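Local coordinates for protein TfuB1 (Thermobifida fusca, PDB 6JX3) that binds the leader peptide of a lasso peptide precursor through its RiPP recognition element (RRE) fold, and probably presents the precursor for further processing, at residues Q44-D47 with T48-L51; V88-L91 with K92-M96. All coordinates share one frame; numbering follows the deposited sequence. Where two conformers were deposited one is given.

Overall arrangement
Both contacts are local structures at the ends of helices, and they come one after the other along the chain. Contact 1 (44-47 with 48-51) joins strand 41-45, an outermost strand, within this chain, of the three-stranded antiparallel sheet, to the start of helix 47-57; contact 2 (88-91 with 92-96) closes helix 77-93. Their centres lie about 14 Å apart and their nearest atoms about 5 Å apart, without touching. Helix 77-93 packs on helix 47-57, and the turn after it meets strand 41-45. The bound leader peptide reaches both: it extends the sheet beside strand 41-45 and packs on the last turn of helix 77-93, as in the winged-helix-like RRE fold related to PqqD.

Contact 1 (Q44-D47 with T48-L51); sequences QLND and TAAL
Asn-46 caps the first turn of the helix: its side-chain OD1 accepts the backbone N of Ala-49 at 3.0 Å. The N-H points well at the oxygen (160°), though the donor stands 29° out of the carbonyl plane of the amide. A chi1 of 73°, with CG between the backbone N and the carbonyl carbon, swings the amide round toward the helix start and also brings OD1 to 3.2 Å from Ala-49 CB. Two backbone bonds carry on from the cap, Ala-50 N to Asn-46 O at 2.9 Å and Leu-51 N to Asp-47 O at 3.0 Å, and these tie the N-cap residue and the one after it into the helix. With an alanine in place of Asn-46, Ala-49 N would probably lose its capping acceptor and the bound peptide the two backbone hydrogen bonds it makes with OD1 and ND2 of this amide.

Apolar contact lies beside the cap. Leu-45 points toward the helix and rests its CB on Ala-49 CB at 3.9 Å, while Ala-50 CB stands slightly farther off, at 4.4 Å from the same atom. CD2 of the leucine reaches on to the Ala-49 carbonyl, 4.0 Å from its O.

The contact is the turn from strand 41-45 into helix 47-57. Leu-45 hydrogen-bonds through its backbone to Met-32 and touches Leu-34, both on strand 32-36, and Ala-50 touches Met-32. The bound peptide pairs antiparallel with Gln-44 and Leu-45, continuing the sheet beyond strand 41-45.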
loop_
_atom_site.group_PDB
_atom_site.type_symbol
_atom_site.label_atom_id
_atom_site.label_comp_id
_atom_site.label_asym_id
_atom_site.label_seq_id
_atom_site.Cartn_x
_atom_site.Cartn_y
_atom_site.Cartn_z
ATOM N N GLN A 44 -6.753 5.865 2.337
ATOM C CA GLN A 44 -5.995 6.500 1.271
ATOM C C GLN A 44 -4.531 6.115 1.410
ATOM O O GLN A 44 -3.983 6.096 2.517
ATOM C CB GLN A 44 -6.137 8.021 1.298
ATOM C CG GLN A 44 -5.665 8.694 0.019
ATOM C CD GLN A 44 -4.469 9.597 0.238
ATOM O OE1 GLN A 44 -4.388 10.308 1.241
ATOM N NE2 GLN A 44 -3.532 9.579 -0.709
ATOM N N LEU A 45 -3.923 5.781 0.281
ATOM C CA LEU A 45 -2.510 5.454 0.218
ATOM C C LEU A 45 -1.778 6.614 -0.437
ATOM O O LEU A 45 -2.238 7.144 -1.452
ATOM C CB LEU A 45 -2.285 4.166 -0.579
ATOM C CG LEU A 45 -2.587 2.829 0.105
ATOM C CD1 LEU A 45 -4.055 2.685 0.509
ATOM C CD2 LEU A 45 -2.170 1.680 -0.804
ATOM N N ASN A 46 -0.640 7.016 0.132
ATOM C CA ASN A 46 0.109 8.067 -0.537
ATOM C C ASN A 46 0.819 7.470 -1.752
ATOM O O ASN A 46 0.659 6.292 -2.073
ATOM C CB ASN A 46 1.041 8.781 0.446
ATOM C CG ASN A 46 2.258 7.955 0.857
ATOM O OD1 ASN A 46 2.328 6.751 0.635
ATOM N ND2 ASN A 46 3.222 8.623 1.475
ATOM N N ASP A 47 1.589 8.294 -2.467
ATOM C CA ASP A 47 2.103 7.857 -3.763
ATOM C C ASP A 47 3.027 6.655 -3.619
ATOM O O ASP A 47 2.926 5.692 -4.389
ATOM C CB ASP A 47 2.830 9.008 -4.461
ATOM C CG ASP A 47 1.872 9.999 -5.099
ATOM O OD1 ASP A 47 0.670 9.675 -5.210
ATOM O OD2 ASP A 47 2.322 11.101 -5.487
ATOM N N THR A 48 3.920 6.680 -2.633
ATOM C CA THR A 48 4.859 5.579 -2.448
ATOM C C THR A 48 4.137 4.311 -2.018
ATOM O O THR A 48 4.427 3.219 -2.509
ATOM C CB THR A 48 5.909 5.967 -1.413
ATOM O OG1 THR A 48 6.493 7.223 -1.779
ATOM C CG2 THR A 48 6.989 4.903 -1.325
ATOM N N ALA A 49 3.197 4.443 -1.080
ATOM C CA ALA A 49 2.432 3.270 -0.661
ATOM C C ALA A 49 1.672 2.671 -1.835
ATOM O O ALA A 49 1.630 1.446 -2.002
ATOM C CB ALA A 49 1.465 3.638 0.472
ATOM N N ALA A 50 1.083 3.523 -2.677
ATOM C CA ALA A 50 0.336 3.023 -3.829
ATOM C C ALA A 50 1.252 2.291 -4.793
ATOM O O ALA A 50 0.889 1.239 -5.330
ATOM C CB ALA A 50 -0.367 4.178 -4.538
ATOM N N LEU A 51 2.446 2.844 -5.021
ATOM C CA LEU A 51 3.417 2.228 -5.915
ATOM C C LEU A 51 3.834 0.859 -5.404
ATOM O O LEU A 51 3.914 -0.107 -6.172
ATOM C CB LEU A 51 4.623 3.158 -6.024
ATOM C CG LEU A 51 5.807 2.923 -6.944
ATOM C CD1 LEU A 51 5.369 2.443 -8.315
ATOM C CD2 LEU A 51 6.551 4.246 -7.044
#

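Contact 2 (V88-L91 with K92-M96); sequences VTSL and KENGM
The carbonyl of Thr-89 accepts Glu-93 N at 2.8 Å, one of three i to i+4 bonds that carry helix 77-93 to its end. Lys-92 N to Val-88 O precedes it and Asn-94 N to Ser-90 O follows, each 2.9 Å long. Glu-93 CB also packs against the Thr-89 oxygen, whereas the rest of its side chain leads away.

The lysine runs back along the helix beside Val-88, the two side chains pointing the same way. With the chain extended beyond CG, its methylenes pass over the Val-88 carbonyl, CG 3.4 Å from the oxygen, and CE then settles on Val-88 CG1 at 3.6 Å. That methyl takes up its place because chi1 of 162° sets CG1 anti to the backbone N.

Beyond Glu-93 the chain closes in a Schellman motif with Gly-95 as the C-prime residue. Met-96 N reaches back to Leu-91 O at 2.9 Å, nearly in line with the carbonyl, and Gly-95 N bonds to Lys-92 O at 3.1 Å. The glycine has a phi of 84°, a positive value that favours this residue, and the turn it makes carries Met-96 back alongside the helix.

There SD of Met-96 lies against Leu-91 CD2, and the bend at chi3 (-79°) turns CE back onto the same methyl, each at 3.8 Å, the two side chains meeting at a slant. Leu-91 also packs on Val-53 of helix 47-57 and on Phe-17, and Met-96 on Trp-43 of strand 41-45. An apolar side chain of the bound peptide lies against Leu-91, and Met-96 likewise packs on an apolar side chain of that peptide.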
loop_
_atom_site.group_PDB
_atom_site.type_symbol
_atom_site.label_atom_id
_atom_site.label_comp_id
_atom_site.label_asym_id
_atom_site.label_seq_id
_atom_site.Cartn_x
_atom_site.Cartn_y
_atom_site.Cartn_z
ATOM N N VAL A 88 3.286 -3.393 4.490
ATOM C CA VAL A 88 2.591 -4.669 4.344
ATOM C C VAL A 88 2.016 -5.106 5.676
ATOM O O VAL A 88 0.870 -5.571 5.758
ATOM C CB VAL A 88 3.548 -5.718 3.764
ATOM C CG1 VAL A 88 3.024 -7.136 4.002
ATOM C CG2 VAL A 88 3.731 -5.448 2.296
ATOM N N THR A 89 2.789 -4.932 6.744
ATOM C CA THR A 89 2.273 -5.235 8.069
ATOM C C THR A 89 1.050 -4.385 8.387
ATOM O O THR A 89 0.058 -4.891 8.932
ATOM C CB THR A 89 3.377 -5.025 9.107
ATOM O OG1 THR A 89 4.377 -6.041 8.933
ATOM C CG2 THR A 89 2.811 -5.079 10.533
ATOM N N SER A 90 1.084 -3.098 8.011
ATOM C CA SER A 90 -0.054 -2.227 8.301
ATOM C C SER A 90 -1.262 -2.610 7.456
ATOM O O SER A 90 -2.407 -2.558 7.928
ATOM C CB SER A 90 0.325 -0.767 8.066
ATOM O OG SER A 90 -0.761 0.096 8.389
ATOM N N LEU A 91 -1.025 -3.007 6.205
ATOM C CA LEU A 91 -2.134 -3.453 5.368
ATOM C C LEU A 91 -2.775 -4.711 5.928
ATOM O O LEU A 91 -3.999 -4.869 5.860
ATOM C CB LEU A 91 -1.652 -3.683 3.940
ATOM C CG LEU A 91 -1.263 -2.376 3.251
ATOM C CD1 LEU A 91 -0.523 -2.704 1.960
ATOM C CD2 LEU A 91 -2.506 -1.545 2.971
ATOM N N LYS A 92 -1.971 -5.617 6.497
ATOM C CA LYS A 92 -2.550 -6.799 7.125
ATOM C C LYS A 92 -3.245 -6.437 8.431
ATOM O O LYS A 92 -4.361 -6.907 8.698
ATOM C CB LYS A 92 -1.468 -7.851 7.358
ATOM C CG LYS A 92 -0.944 -8.435 6.070
ATOM C CD LYS A 92 0.354 -9.226 6.277
ATOM C CE LYS A 92 0.801 -9.851 4.954
ATOM N NZ LYS A 92 2.117 -10.556 5.089
ATOM N N GLU A 93 -2.602 -5.590 9.241
ATOM C CA GLU A 93 -3.171 -5.152 10.514
ATOM C C GLU A 93 -4.560 -4.568 10.315
ATOM O O GLU A 93 -5.500 -4.864 11.071
ATOM C CB GLU A 93 -2.247 -4.110 11.157
ATOM C CG GLU A 93 -2.903 -3.287 12.268
ATOM C CD GLU A 93 -3.214 -4.134 13.486
ATOM O OE1 GLU A 93 -2.647 -5.243 13.579
ATOM O OE2 GLU A 93 -4.019 -3.686 14.346
ATOM N N ASN A 94 -4.706 -3.735 9.300
ATOM C CA ASN A 94 -5.929 -2.974 9.111
ATOM C C ASN A 94 -6.927 -3.680 8.209
ATOM O O ASN A 94 -7.951 -3.085 7.850
ATOM C CB ASN A 94 -5.581 -1.589 8.586
ATOM C CG ASN A 94 -4.873 -0.756 9.624
ATOM O OD1 ASN A 94 -3.671 -0.501 9.529
ATOM N ND2 ASN A 94 -5.608 -0.365 10.656
ATOM N N GLY A 95 -6.671 -4.937 7.864
ATOM C CA GLY A 95 -7.675 -5.743 7.196
ATOM C C GLY A 95 -7.762 -5.566 5.703
ATOM O O GLY A 95 -8.772 -5.949 5.110
ATOM N N MET A 96 -6.734 -5.006 5.070
ATOM C CA MET A 96 -6.758 -4.875 3.622
ATOM C C MET A 96 -6.042 -6.012 2.915
ATOM O O MET A 96 -6.409 -6.358 1.791
ATOM C CB MET A 96 -6.135 -3.541 3.212
ATOM C CG MET A 96 -7.105 -2.386 3.395
ATOM S SD MET A 96 -6.247 -0.816 3.388
ATOM C CE MET A 96 -5.594 -0.806 5.054
#